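Local atomic coordinates of succinate-semialdehyde dehydrogenase (Streptococcus pyogenes MGAS1882, PDB entry 4OGD), a protein that oxidises succinic semialdehyde to succinate, using NADP+ as cofactor, as a member of the aldehyde dehydrogenase family. Residues A127-N132 and G202-G207. Residues are numbered along the deposited sequence; the frame is centred on the assembly and turned at random.
Sequences AVEPWN and GVCLTG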
# COMPACT_ATOMS: atom_id res chain seq x y z
N ALA A 127 -9.53 -8.98 -7.29
CA ALA A 127 -8.62 -9.97 -6.72
C ALA A 127 -8.09 -10.84 -7.85
O ALA A 127 -8.85 -11.36 -8.66
CB ALA A 127 -9.35 -10.82 -5.68
N VAL A 128 -6.76 -10.97 -7.91
CA VAL A 128 -6.13 -11.84 -8.88
C VAL A 128 -5.46 -12.95 -8.07
O VAL A 128 -4.55 -12.67 -7.29
CB VAL A 128 -5.08 -11.09 -9.73
CG1 VAL A 128 -4.47 -12.03 -10.77
CG2 VAL A 128 -5.72 -9.89 -10.41
N GLU A 129 -5.94 -14.18 -8.23
CA GLU A 129 -5.54 -15.29 -7.36
C GLU A 129 -4.99 -16.48 -8.14
O GLU A 129 -5.31 -16.64 -9.33
CB GLU A 129 -6.73 -15.70 -6.46
CG GLU A 129 -7.32 -14.54 -5.64
CD GLU A 129 -6.30 -13.86 -4.73
OE1 GLU A 129 -5.30 -14.50 -4.35
OE2 GLU A 129 -6.51 -12.66 -4.38
N PRO A 130 -4.15 -17.29 -7.50
CA PRO A 130 -3.39 -18.33 -8.20
C PRO A 130 -3.89 -19.75 -7.91
O PRO A 130 -4.71 -19.97 -7.02
CB PRO A 130 -1.99 -18.15 -7.62
CG PRO A 130 -2.27 -17.84 -6.17
CD PRO A 130 -3.59 -17.05 -6.15
N TRP A 131 -3.37 -20.71 -8.67
CA TRP A 131 -3.85 -22.09 -8.60
C TRP A 131 -3.37 -22.91 -7.41
O TRP A 131 -3.93 -23.98 -7.13
CB TRP A 131 -3.48 -22.84 -9.89
CG TRP A 131 -2.03 -22.71 -10.24
CD1 TRP A 131 -1.48 -21.85 -11.14
CD2 TRP A 131 -0.94 -23.46 -9.68
NE1 TRP A 131 -0.12 -22.01 -11.18
CE2 TRP A 131 0.24 -22.99 -10.30
CE3 TRP A 131 -0.85 -24.48 -8.73
CZ2 TRP A 131 1.50 -23.51 -9.98
CZ3 TRP A 131 0.40 -24.98 -8.41
CH2 TRP A 131 1.56 -24.50 -9.03
N ASN A 132 -2.33 -22.47 -6.70
CA ASN A 132 -1.76 -23.39 -5.70
C ASN A 132 -2.61 -23.61 -4.45
O ASN A 132 -2.58 -24.70 -3.86
CB ASN A 132 -0.28 -23.08 -5.39
CG ASN A 132 -0.09 -21.75 -4.70
OD1 ASN A 132 -0.93 -20.86 -4.80
ND2 ASN A 132 1.03 -21.62 -3.99
N GLY A 202 -9.04 -0.84 -6.10
CA GLY A 202 -7.93 -1.54 -5.49
C GLY A 202 -7.73 -2.88 -6.16
O GLY A 202 -8.67 -3.46 -6.70
N VAL A 203 -6.49 -3.35 -6.14
CA VAL A 203 -6.18 -4.67 -6.69
C VAL A 203 -5.34 -5.45 -5.68
O VAL A 203 -4.30 -4.98 -5.24
CB VAL A 203 -5.41 -4.57 -8.02
CG1 VAL A 203 -5.21 -5.95 -8.60
CG2 VAL A 203 -6.14 -3.67 -9.02
N CYS A 204 -5.80 -6.64 -5.31
CA CYS A 204 -4.99 -7.51 -4.48
C CYS A 204 -4.59 -8.72 -5.31
O CYS A 204 -5.44 -9.36 -5.93
CB CYS A 204 -5.72 -7.93 -3.19
SG CYS A 204 -7.39 -8.61 -3.45
N LEU A 205 -3.30 -9.02 -5.33
CA LEU A 205 -2.83 -10.15 -6.11
C LEU A 205 -2.01 -11.10 -5.26
O LEU A 205 -1.18 -10.68 -4.45
CB LEU A 205 -1.99 -9.68 -7.30
CG LEU A 205 -1.41 -10.76 -8.22
CD1 LEU A 205 -1.38 -10.26 -9.66
CD2 LEU A 205 -0.00 -11.21 -7.80
N THR A 206 -2.25 -12.38 -5.48
CA THR A 206 -1.38 -13.44 -4.98
C THR A 206 -0.94 -14.24 -6.19
O THR A 206 -1.77 -14.62 -7.02
CB THR A 206 -2.13 -14.34 -4.00
OG1 THR A 206 -2.58 -13.54 -2.89
CG2 THR A 206 -1.19 -15.42 -3.47
N GLY A 207 0.36 -14.47 -6.32
CA GLY A 207 0.84 -15.21 -7.47
C GLY A 207 2.32 -15.02 -7.69
O GLY A 207 3.08 -14.89 -6.72
O HOH W 1 -4.59 -11.49 -2.92
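V128 bonds to both neighbours of L205 across two parallel strands: its N-H reaches C204 O at 2.9 Å, and its carbonyl accepts the N-H of T206, also at 2.9 Å. The strands, 124-128 and 200-206, lie side by side in the parallel part of the Rossmann-type sheet of the aldehyde dehydrogenase fold.

Packing is close on both faces. On one, V128 holds CG1 anti to its backbone N (chi1 -178°), which sets that methyl against L205 CD1 at 3.7 Å; branched and long aliphatic chains suit this face, where L205 and V203 also touch I215 of helix 209-221. On the other, the small A127 lets C204 SG rest 3.7 Å from its CB.

Further along, at E129 and P130, the contact turns polar. The chain of E129 bends at chi2 (-58°) and folds back over T206, bringing OE1 3.2 Å from T206 CB, while a water donates to OE2 at 2.7 Å and hydrogen-bonds T206 OG1. P130, which has no N-H to offer a partner strand, brings its ring carbon CD 3.2 Å from T206 O. Looser and partly exposed is the approach of P130 CB to G207 CA, 4.1 Å; at G207's backbone angles a CB would collide with the carbonyl O of T206, so glycine suits the place.

Apolar side chains thus flank the regular backbone bonds, whereas a buried carboxylate and hydroxyl share a water, which would help offset the cost of burying the carboxylate if it is ionised.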